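Local coordinates for protein phospholipase C-beta (PLC-beta) (Sepia officinalis, PDB 3QR0) that belongs to the phospholipase C-beta family, combining PH, EF-hand-like, TIM-barrel and C2 domains, and carries a calcium ion in its barrel, at residues Val70-Cys75 / Ala404-Asp409; Glu354-Val359 / Leu367-Trp372; Leu360-Arg365 / Leu598-Phe603; Glu378-His383 / Cys388-Phe393. One frame throughout, in Å; residues are numbered along the deposited sequence.

Contact 1 of 4, residues Val70-Cys75 / Ala404-Asp409; sequences VRDIRC and AFKVSD
D72 sets its CG roughly trans to its own N (chi1 -152°), and K406 bends at chi3 (91°) after an otherwise drawn-out chain; together these turns bring the ammonium to the carboxylate. The two side chains meet at about a right angle. K406 NZ donates at 2.7 Å to the syn lone pair of D72 OD1, completing a salt bridge. A second, weak hydrogen bond runs from K406 NZ to the I73 carbonyl O at 3.4 Å. Water 1 bridges the same two atoms, accepting from K406 NZ at 3.0 Å and donating to I73 O at 3.2 Å. D72 OD2 is taken up by R74, whose NE (2.8 Å) and NH2 (3.1 Å) both donate to it side-on; this oxygen lies in the guanidinium plane although NE stands well above the carboxylate plane. D72 is thus shared by two cations, one on each oxygen, and its buried charge is probably well compensated. R74 NH2 also forms a salt bridge with E354 on helix 354-361, while K406 makes a cation-pi contact with F138 of helix 127-141. The arrangement of charges joins the PH domain to the X half of the TIM barrel. On the PH side, 70-75 is an outermost strand of its sheet, bulged where R71 and D72 both face C109 of strand 105-110. On the barrel side, K406 lies in the loop between helix 393-403 and strand 412-418, with L361 of helix 354-361 touching D72.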
# COMPACT_ATOMS: atom_id res chain seq x y z
N VAL A 70 8.42 -4.86 8.96
CA VAL A 70 9.67 -5.28 8.33
C VAL A 70 9.59 -4.94 6.85
O VAL A 70 8.59 -5.22 6.18
CB VAL A 70 9.96 -6.78 8.56
CG1 VAL A 70 11.02 -7.27 7.58
CG2 VAL A 70 10.39 -7.02 10.01
N ARG A 71 10.65 -4.30 6.35
CA ARG A 71 10.68 -3.78 4.98
C ARG A 71 11.53 -4.64 4.06
O ARG A 71 11.20 -4.85 2.90
CB ARG A 71 11.22 -2.35 4.98
CG ARG A 71 10.36 -1.38 5.77
CD ARG A 71 9.02 -1.17 5.11
NE ARG A 71 8.08 -0.43 5.95
CZ ARG A 71 6.89 0.01 5.56
NH1 ARG A 71 6.47 -0.19 4.32
NH2 ARG A 71 6.12 0.67 6.41
N ASP A 72 12.65 -5.13 4.58
CA ASP A 72 13.49 -6.01 3.82
C ASP A 72 14.36 -6.84 4.75
O ASP A 72 14.59 -6.46 5.90
CB ASP A 72 14.37 -5.20 2.86
CG ASP A 72 14.77 -5.98 1.61
OD1 ASP A 72 14.44 -7.19 1.49
OD2 ASP A 72 15.41 -5.38 0.73
N ILE A 73 14.79 -7.98 4.24
CA ILE A 73 15.81 -8.79 4.88
C ILE A 73 16.72 -9.27 3.77
O ILE A 73 16.25 -9.74 2.73
CB ILE A 73 15.21 -9.96 5.71
CG1 ILE A 73 16.33 -10.83 6.29
CG2 ILE A 73 14.22 -10.77 4.90
CD1 ILE A 73 15.86 -11.79 7.37
N ARG A 74 18.03 -9.09 3.97
CA ARG A 74 19.03 -9.35 2.94
C ARG A 74 20.14 -10.22 3.50
O ARG A 74 20.42 -10.17 4.70
CB ARG A 74 19.65 -8.03 2.47
CG ARG A 74 18.66 -7.09 1.85
CD ARG A 74 19.14 -5.66 1.85
NE ARG A 74 18.01 -4.77 1.60
CZ ARG A 74 18.03 -3.45 1.72
NH1 ARG A 74 19.14 -2.81 2.06
NH2 ARG A 74 16.92 -2.77 1.48
N CYS A 75 20.77 -10.99 2.64
CA CYS A 75 21.88 -11.84 3.05
C CYS A 75 23.00 -11.83 2.02
O CYS A 75 22.84 -11.30 0.92
CB CYS A 75 21.40 -13.27 3.30
SG CYS A 75 20.82 -14.14 1.82
N ALA A 404 14.35 -4.67 -7.69
CA ALA A 404 13.37 -4.44 -8.76
C ALA A 404 12.22 -5.44 -8.79
O ALA A 404 11.07 -5.06 -8.99
CB ALA A 404 14.07 -4.42 -10.11
N PHE A 405 12.53 -6.72 -8.60
CA PHE A 405 11.53 -7.77 -8.75
C PHE A 405 11.33 -8.65 -7.51
O PHE A 405 10.88 -9.79 -7.62
CB PHE A 405 11.86 -8.61 -9.99
CG PHE A 405 12.04 -7.77 -11.22
CD1 PHE A 405 10.94 -7.13 -11.79
CD2 PHE A 405 13.29 -7.57 -11.78
CE1 PHE A 405 11.10 -6.32 -12.92
CE2 PHE A 405 13.45 -6.77 -12.91
CZ PHE A 405 12.35 -6.15 -13.48
N LYS A 406 11.63 -8.10 -6.33
CA LYS A 406 11.42 -8.83 -5.07
C LYS A 406 9.94 -8.97 -4.71
O LYS A 406 9.56 -9.99 -4.13
CB LYS A 406 12.19 -8.19 -3.90
CG LYS A 406 13.67 -8.51 -3.89
CD LYS A 406 14.37 -8.10 -2.58
CE LYS A 406 14.38 -9.23 -1.55
NZ LYS A 406 15.25 -8.91 -0.37
N VAL A 407 9.13 -7.96 -5.02
CA VAL A 407 7.70 -8.01 -4.68
C VAL A 407 6.77 -8.10 -5.88
O VAL A 407 5.63 -8.51 -5.74
CB VAL A 407 7.26 -6.81 -3.80
CG1 VAL A 407 8.24 -6.61 -2.65
CG2 VAL A 407 7.11 -5.54 -4.64
N SER A 408 7.27 -7.73 -7.06
CA SER A 408 6.50 -7.82 -8.30
C SER A 408 7.38 -8.35 -9.42
O SER A 408 8.53 -7.95 -9.54
CB SER A 408 5.97 -6.44 -8.69
OG SER A 408 5.37 -6.46 -9.98
N ASP A 409 6.82 -9.23 -10.25
CA ASP A 409 7.51 -9.73 -11.44
C ASP A 409 7.34 -8.82 -12.65
O ASP A 409 7.95 -9.07 -13.70
CB ASP A 409 6.98 -11.12 -11.82
CG ASP A 409 7.46 -12.22 -10.88
OD1 ASP A 409 8.51 -12.04 -10.23
OD2 ASP A 409 6.78 -13.27 -10.82
O HOH W 1 14.93 -11.75 0.69

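Contact 2 of 4, residues Glu354-Val359 / Leu367-Trp372; sequences EIYRQV and LELDCW. With CA (calcium ion), chain B.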
# COMPACT_ATOMS: atom_id res chain seq x y z
N GLU A 354 19.35 3.92 -0.77
CA GLU A 354 18.40 3.01 -0.12
C GLU A 354 16.93 3.30 -0.46
O GLU A 354 16.12 2.37 -0.53
CB GLU A 354 18.60 3.02 1.40
CG GLU A 354 17.68 2.09 2.20
CD GLU A 354 17.81 0.61 1.83
OE1 GLU A 354 18.94 0.14 1.57
OE2 GLU A 354 16.77 -0.08 1.83
N ILE A 355 16.59 4.57 -0.67
CA ILE A 355 15.23 4.94 -1.07
C ILE A 355 14.77 4.21 -2.34
O ILE A 355 13.59 3.88 -2.47
CB ILE A 355 15.06 6.49 -1.22
CG1 ILE A 355 13.59 6.89 -1.39
CG2 ILE A 355 15.89 7.01 -2.39
CD1 ILE A 355 12.68 6.43 -0.26
N TYR A 356 15.69 3.92 -3.26
CA TYR A 356 15.34 3.15 -4.46
C TYR A 356 14.88 1.74 -4.13
O TYR A 356 13.90 1.26 -4.69
CB TYR A 356 16.50 3.11 -5.47
CG TYR A 356 16.64 4.40 -6.25
CD1 TYR A 356 15.94 4.59 -7.44
CD2 TYR A 356 17.44 5.43 -5.78
CE1 TYR A 356 16.05 5.78 -8.15
CE2 TYR A 356 17.56 6.62 -6.48
CZ TYR A 356 16.87 6.79 -7.66
OH TYR A 356 17.00 7.98 -8.33
N ARG A 357 15.57 1.09 -3.19
CA ARG A 357 15.15 -0.23 -2.74
C ARG A 357 13.77 -0.11 -2.09
O ARG A 357 12.88 -0.88 -2.40
CB ARG A 357 16.17 -0.81 -1.75
CG ARG A 357 17.56 -0.99 -2.31
CD ARG A 357 18.47 -1.78 -1.38
NE ARG A 357 19.84 -1.81 -1.88
CZ ARG A 357 20.80 -0.92 -1.59
NH1 ARG A 357 20.59 0.09 -0.75
NH2 ARG A 357 22.00 -1.06 -2.13
N GLN A 358 13.59 0.87 -1.21
CA GLN A 358 12.33 1.00 -0.48
C GLN A 358 11.14 1.28 -1.41
O GLN A 358 10.06 0.72 -1.21
CB GLN A 358 12.41 2.08 0.60
CG GLN A 358 13.34 1.73 1.75
CD GLN A 358 12.98 0.43 2.43
OE1 GLN A 358 11.81 0.16 2.71
NE2 GLN A 358 14.00 -0.39 2.72
N VAL A 359 11.34 2.13 -2.41
CA VAL A 359 10.26 2.45 -3.35
C VAL A 359 9.86 1.22 -4.18
O VAL A 359 8.67 0.95 -4.37
CB VAL A 359 10.64 3.66 -4.25
CG1 VAL A 359 9.66 3.81 -5.40
CG2 VAL A 359 10.68 4.93 -3.40
N LEU A 367 10.47 4.69 -11.85
CA LEU A 367 11.37 5.47 -11.00
C LEU A 367 12.02 6.56 -11.82
O LEU A 367 12.06 6.49 -13.06
CB LEU A 367 12.47 4.57 -10.44
CG LEU A 367 12.08 3.19 -9.92
CD1 LEU A 367 13.35 2.40 -9.59
CD2 LEU A 367 11.16 3.29 -8.72
N GLU A 368 12.56 7.56 -11.13
CA GLU A 368 13.27 8.64 -11.80
C GLU A 368 14.71 8.75 -11.31
O GLU A 368 14.99 8.65 -10.11
CB GLU A 368 12.54 9.95 -11.57
CG GLU A 368 13.12 11.12 -12.35
CD GLU A 368 12.23 12.34 -12.32
OE1 GLU A 368 11.20 12.30 -11.61
OE2 GLU A 368 12.55 13.35 -12.98
N LEU A 369 15.62 8.95 -12.26
CA LEU A 369 17.03 9.13 -12.00
C LEU A 369 17.47 10.41 -12.71
O LEU A 369 17.47 10.46 -13.95
CB LEU A 369 17.85 7.93 -12.51
CG LEU A 369 17.67 6.54 -11.87
CD1 LEU A 369 16.30 5.91 -12.14
CD2 LEU A 369 18.77 5.59 -12.36
N ASP A 370 17.82 11.43 -11.93
CA ASP A 370 18.34 12.69 -12.45
C ASP A 370 19.85 12.60 -12.48
O ASP A 370 20.51 12.71 -11.44
CB ASP A 370 17.93 13.88 -11.55
CG ASP A 370 16.47 14.24 -11.66
OD1 ASP A 370 15.68 13.51 -12.29
OD2 ASP A 370 16.08 15.27 -11.07
N CYS A 371 20.41 12.44 -13.68
CA CYS A 371 21.83 12.16 -13.84
C CYS A 371 22.64 13.41 -14.20
O CYS A 371 22.28 14.13 -15.13
CB CYS A 371 22.04 11.08 -14.90
SG CYS A 371 21.04 9.60 -14.61
N TRP A 372 23.71 13.65 -13.45
CA TRP A 372 24.60 14.80 -13.66
C TRP A 372 26.06 14.35 -13.66
O TRP A 372 26.40 13.29 -13.13
CB TRP A 372 24.38 15.85 -12.56
CG TRP A 372 22.97 16.40 -12.52
CD1 TRP A 372 21.89 15.85 -11.90
CD2 TRP A 372 22.50 17.61 -13.13
NE1 TRP A 372 20.78 16.64 -12.08
CE2 TRP A 372 21.13 17.72 -12.84
CE3 TRP A 372 23.11 18.61 -13.90
CZ2 TRP A 372 20.34 18.79 -13.30
CZ3 TRP A 372 22.33 19.67 -14.36
CH2 TRP A 372 20.96 19.75 -14.05
CA CA B . 13.76 15.18 -12.08
O HOH W 2 13.80 17.52 -11.33
O HOH W 3 11.55 16.19 -12.09
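The phenol of Y356, rooted in a helix, reaches the main chain of a barrel strand: its OH donates to the E368 carbonyl O at 2.8 Å, in the carbonyl plane and on a lone pair, with a C=O...O angle of 144°. The residue so gripped carries a calcium ligand on its side chain. Two leucines pack on the ring beside this bond. L367 CD1 lies at the ring edge, 4.0 Å from Y356 CD1, and L369 CD1 approaches Y356 CE1 to the same distance of 4.0 Å. One turn further along the helix, V359 CG1 packs on L367 CD2 at 3.7 Å, the two side chains sliding past each other in opposite senses. Segments 354-359 and 367-372 run nearly antiparallel (164°), their axes 10.5 Å apart at the closest, as expected where a TIM-barrel helix packs outside the strand that follows it. V396 of helix 393-403 and I381 also touch the Y356 side chain. On the strand's other side E368 stretches out, CG trans to N (chi1 -174°), and places OE2 2.4 Å from the calcium ion; D370 binds it with both carboxylate oxygens, OD2 at 2.5 Å. N339, E417 and waters 2 and 3 complete the ligands, while E368 OE1 forms a salt bridge with R570. Y356 thus bonds to the main chain of a first-shell residue, a geometry consistent with a second-shell role in steadying the backbone that carries the calcium-binding carboxylate.

Contact 3 of 4, residues Leu360-Arg365 / Leu598-Phe603; sequences LLTGCR and LNFQCF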
# COMPACT_ATOMS: atom_id res chain seq x y z
N LEU A 360 10.86 0.46 -4.63
CA LEU A 360 10.60 -0.77 -5.39
C LEU A 360 9.90 -1.84 -4.55
O LEU A 360 9.12 -2.64 -5.07
CB LEU A 360 11.91 -1.32 -5.99
CG LEU A 360 12.44 -0.53 -7.19
CD1 LEU A 360 13.90 -0.85 -7.46
CD2 LEU A 360 11.59 -0.80 -8.43
N LEU A 361 10.15 -1.81 -3.24
CA LEU A 361 9.55 -2.78 -2.32
C LEU A 361 8.07 -2.54 -2.05
O LEU A 361 7.36 -3.47 -1.67
CB LEU A 361 10.33 -2.81 -1.01
CG LEU A 361 11.71 -3.47 -1.15
CD1 LEU A 361 12.57 -3.14 0.07
CD2 LEU A 361 11.57 -4.97 -1.34
N THR A 362 7.60 -1.31 -2.27
CA THR A 362 6.16 -1.03 -2.24
C THR A 362 5.44 -1.58 -3.47
O THR A 362 4.21 -1.57 -3.52
CB THR A 362 5.88 0.48 -2.21
OG1 THR A 362 6.19 1.05 -3.48
CG2 THR A 362 6.67 1.18 -1.10
N GLY A 363 6.20 -2.01 -4.47
CA GLY A 363 5.64 -2.45 -5.74
C GLY A 363 5.66 -1.36 -6.81
O GLY A 363 5.24 -1.61 -7.94
N CYS A 364 6.13 -0.17 -6.46
CA CYS A 364 6.33 0.89 -7.45
C CYS A 364 7.13 0.36 -8.64
O CYS A 364 8.12 -0.36 -8.45
CB CYS A 364 7.07 2.08 -6.83
SG CYS A 364 7.11 3.53 -7.88
N ARG A 365 6.71 0.71 -9.86
CA ARG A 365 7.34 0.18 -11.09
C ARG A 365 8.11 1.23 -11.90
O ARG A 365 8.92 0.86 -12.75
CB ARG A 365 6.28 -0.46 -12.00
CG ARG A 365 5.52 -1.64 -11.38
CD ARG A 365 6.41 -2.88 -11.19
NE ARG A 365 7.11 -2.83 -9.92
CZ ARG A 365 8.15 -3.58 -9.58
NH1 ARG A 365 8.66 -4.49 -10.40
NH2 ARG A 365 8.69 -3.41 -8.38
N LEU A 598 4.55 10.35 -8.19
CA LEU A 598 4.34 10.99 -6.91
C LEU A 598 5.63 10.99 -6.10
O LEU A 598 6.50 10.14 -6.29
CB LEU A 598 3.24 10.26 -6.13
CG LEU A 598 1.89 10.18 -6.84
CD1 LEU A 598 0.97 9.19 -6.14
CD2 LEU A 598 1.25 11.56 -6.92
N ASN A 599 5.74 11.95 -5.20
CA ASN A 599 6.84 11.98 -4.25
C ASN A 599 6.56 11.00 -3.11
O ASN A 599 5.75 11.28 -2.23
CB ASN A 599 7.03 13.40 -3.72
CG ASN A 599 7.48 14.36 -4.80
OD1 ASN A 599 8.42 14.09 -5.53
ND2 ASN A 599 6.79 15.49 -4.90
N PHE A 600 7.25 9.86 -3.13
CA PHE A 600 7.01 8.77 -2.17
C PHE A 600 7.39 9.12 -0.74
O PHE A 600 6.92 8.46 0.19
CB PHE A 600 7.71 7.48 -2.62
CG PHE A 600 6.86 6.60 -3.49
CD1 PHE A 600 6.30 7.10 -4.65
CD2 PHE A 600 6.61 5.29 -3.14
CE1 PHE A 600 5.50 6.31 -5.45
CE2 PHE A 600 5.82 4.48 -3.94
CZ PHE A 600 5.26 4.99 -5.09
N GLN A 601 8.22 10.15 -0.56
CA GLN A 601 8.66 10.56 0.77
C GLN A 601 7.65 11.46 1.48
O GLN A 601 7.80 11.72 2.67
CB GLN A 601 10.01 11.29 0.70
CG GLN A 601 9.97 12.69 0.08
CD GLN A 601 10.15 12.70 -1.43
OE1 GLN A 601 9.67 11.81 -2.14
NE2 GLN A 601 10.85 13.72 -1.92
N CYS A 602 6.64 11.94 0.76
CA CYS A 602 5.63 12.81 1.34
C CYS A 602 4.34 12.04 1.54
O CYS A 602 3.63 11.76 0.58
CB CYS A 602 5.39 14.02 0.45
SG CYS A 602 4.19 15.21 1.11
N PHE A 603 4.04 11.71 2.80
CA PHE A 603 2.88 10.89 3.14
C PHE A 603 1.60 11.71 3.28
O PHE A 603 0.89 11.63 4.28
CB PHE A 603 3.16 10.09 4.40
CG PHE A 603 4.21 9.02 4.21
CD1 PHE A 603 3.94 7.91 3.42
CD2 PHE A 603 5.47 9.15 4.77
CE1 PHE A 603 4.90 6.93 3.22
CE2 PHE A 603 6.44 8.17 4.57
CZ PHE A 603 6.15 7.06 3.80
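A Schellman motif ends helix 354-361, and T362 and C364, on either side of its glycine in sequence, meet the F600 ring, a contact between the X and Y halves of the TIM barrel. G363 carries the positive phi of 96° that turns the chain out of the helix, and its N bonds back to L360 O at 3.0 Å. T362 adds an ST turn: with OG1 in the crowded position between N and the carbonyl carbon (chi1 71°), it accepts from C364 N at 3.2 Å, while the same hydroxyl bonds to V359 O. Held by these two bonds, T362 OG1 lies near the plane of the F600 ring, at its edge, 3.5 Å from CE2. R365 folds back on the turn, its NE donating to G363 O at 3.0 Å, and sends NH1 to A404 O. Opposite, a type I turn from N599 to C602, closed by C602 N to N599 O at 3.2 Å, presents F600. V359, M607 and N610 also pack on the F600 side chain, and the F600 carbonyl bonds to Y114, a residue of the PH domain. C364 makes the other contact, a Cys sulfur-aromatic interaction that is neither face-on nor edge-on: SG is 3.7 Å from F600 CZ and 4.4 Å from the F600 ring centroid, 40° off the ring normal.

Contact 4 of 4, residues Glu378-His383 / Cys388-Phe393; sequences EPIITH and CTEVLF
I381 and V391 form the hydrogen-bonded antiparallel pair at the heart of this beta hairpin: I381 N donates to V391 O at 2.8 Å, and V391 N returns a bond to I381 O at 3.1 Å. Their side chains share one face, where I381 CB touches V391 CG2 at 3.9 Å. The neighbouring pair, I380 with L392, is non-hydrogen-bonded. At the turn end T382 takes over from the backbone; its OG1, trans to N (chi1 -167°), donates to T389 O at 2.8 Å from well above the carbonyl plane. C388 SG lies beside H383 CB there. At the other end F393 N bonds to P379 O at 3.1 Å, while P379 CG packs on F393 CB at 4.0 Å. The rim of the F393 ring meets I381, F393 CD1 lying 3.9 Å from I381 CD1. Further out, L369 and C371 of strand 366-372 and L428 of helix 422-436 touch the F393 side chain, V396 touches I381 and V391, and main-chain bonds from I380 to W372 and T382 to D370 dock the hairpin on the barrel sheet. H383 bonds through ND1 to Q346 O. The second strand passes directly into helix 393-403, with L392 as its N-cap, so the first-turn amide of F393, which has no acceptor within its own helix, is satisfied by P379 O across the hairpin.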
# COMPACT_ATOMS: atom_id res chain seq x y z
N GLU A 378 32.82 10.43 -12.56
CA GLU A 378 31.81 9.39 -12.34
C GLU A 378 30.42 10.02 -12.17
O GLU A 378 30.27 10.92 -11.35
CB GLU A 378 32.16 8.57 -11.10
CG GLU A 378 33.45 7.75 -11.24
CD GLU A 378 33.35 6.62 -12.25
OE1 GLU A 378 32.23 6.10 -12.48
OE2 GLU A 378 34.39 6.23 -12.81
N PRO A 379 29.42 9.55 -12.93
CA PRO A 379 28.11 10.20 -12.87
C PRO A 379 27.44 10.10 -11.51
O PRO A 379 27.62 9.11 -10.80
CB PRO A 379 27.29 9.45 -13.93
CG PRO A 379 27.95 8.15 -14.08
CD PRO A 379 29.41 8.42 -13.88
N ILE A 380 26.68 11.13 -11.18
CA ILE A 380 25.97 11.20 -9.90
C ILE A 380 24.50 11.44 -10.14
O ILE A 380 24.09 11.80 -11.24
CB ILE A 380 26.52 12.33 -9.01
CG1 ILE A 380 26.31 13.70 -9.66
CG2 ILE A 380 28.00 12.09 -8.70
CD1 ILE A 380 26.78 14.86 -8.83
N ILE A 381 23.72 11.22 -9.09
CA ILE A 381 22.29 11.54 -9.08
C ILE A 381 22.03 12.59 -8.02
O ILE A 381 22.46 12.45 -6.88
CB ILE A 381 21.44 10.29 -8.82
CG1 ILE A 381 21.50 9.35 -10.03
CG2 ILE A 381 19.98 10.67 -8.51
CD1 ILE A 381 20.78 8.02 -9.82
N THR A 382 21.32 13.65 -8.41
CA THR A 382 20.98 14.74 -7.50
C THR A 382 19.96 15.66 -8.17
O THR A 382 19.67 15.51 -9.36
CB THR A 382 22.24 15.56 -7.10
OG1 THR A 382 21.92 16.42 -5.99
CG2 THR A 382 22.76 16.41 -8.27
N HIS A 383 19.42 16.60 -7.40
CA HIS A 383 18.56 17.64 -7.96
C HIS A 383 19.45 18.82 -8.32
O HIS A 383 19.97 19.52 -7.45
CB HIS A 383 17.46 18.05 -6.97
CG HIS A 383 16.33 18.80 -7.59
ND1 HIS A 383 15.33 19.40 -6.85
CD2 HIS A 383 16.03 19.05 -8.89
CE1 HIS A 383 14.47 19.99 -7.66
NE2 HIS A 383 14.87 19.79 -8.90
N CYS A 388 20.72 19.98 -2.46
CA CYS A 388 20.56 18.56 -2.17
C CYS A 388 21.91 17.84 -2.24
O CYS A 388 22.80 18.24 -2.99
CB CYS A 388 19.58 17.90 -3.14
SG CYS A 388 17.85 18.40 -2.91
N THR A 389 22.07 16.79 -1.43
CA THR A 389 23.26 15.95 -1.50
C THR A 389 23.20 15.11 -2.78
O THR A 389 22.19 15.12 -3.49
CB THR A 389 23.39 15.05 -0.25
OG1 THR A 389 22.26 14.19 -0.17
CG2 THR A 389 23.49 15.90 1.03
N GLU A 390 24.29 14.40 -3.06
CA GLU A 390 24.43 13.60 -4.28
C GLU A 390 24.72 12.16 -3.91
O GLU A 390 25.29 11.89 -2.85
CB GLU A 390 25.62 14.11 -5.10
CG GLU A 390 25.63 15.61 -5.33
CD GLU A 390 26.93 16.10 -5.95
OE1 GLU A 390 27.95 15.38 -5.88
OE2 GLU A 390 26.92 17.21 -6.52
N VAL A 391 24.35 11.23 -4.80
CA VAL A 391 24.74 9.82 -4.67
C VAL A 391 25.33 9.35 -6.00
O VAL A 391 25.10 9.97 -7.04
CB VAL A 391 23.54 8.92 -4.25
CG1 VAL A 391 23.04 9.31 -2.85
CG2 VAL A 391 22.42 8.98 -5.26
N LEU A 392 26.09 8.25 -5.97
CA LEU A 392 26.69 7.70 -7.19
C LEU A 392 25.62 7.01 -8.02
O LEU A 392 24.82 6.24 -7.48
CB LEU A 392 27.81 6.70 -6.87
CG LEU A 392 29.20 7.22 -6.51
CD1 LEU A 392 30.12 6.04 -6.21
CD2 LEU A 392 29.79 8.08 -7.63
N PHE A 393 25.62 7.27 -9.32
CA PHE A 393 24.70 6.59 -10.23
C PHE A 393 24.88 5.07 -10.16
O PHE A 393 23.91 4.32 -10.13
CB PHE A 393 24.91 7.08 -11.66
CG PHE A 393 24.07 6.35 -12.67
CD1 PHE A 393 22.80 6.79 -12.98
CD2 PHE A 393 24.55 5.20 -13.30
CE1 PHE A 393 22.01 6.10 -13.90
CE2 PHE A 393 23.78 4.52 -14.22
CZ PHE A 393 22.51 4.96 -14.52

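From the N terminus, 70-75, on the PH sheet, pairs with 404-409, so contact 1 closes a loop of more than 300 residues, with contacts 2 and 4 within it. Contact 2 closes a short loop, helix 354-361 to strand 366-372; 360-365 falls between its segments, so contacts 2 and 3 cross. Contact 4 follows in series as a hairpin extending the sheet of strand 366-372 within the X half, and lies within the loop of contact 3. After 404-409 ends contact 1, the chain reaches 598-603 and completes contact 3, crossing contact 1. Helix 354-361 is the hub: contact 1 meets it through R74 and E354, contacts 2 and 3 use it, tying PH domain, X half and Y half together.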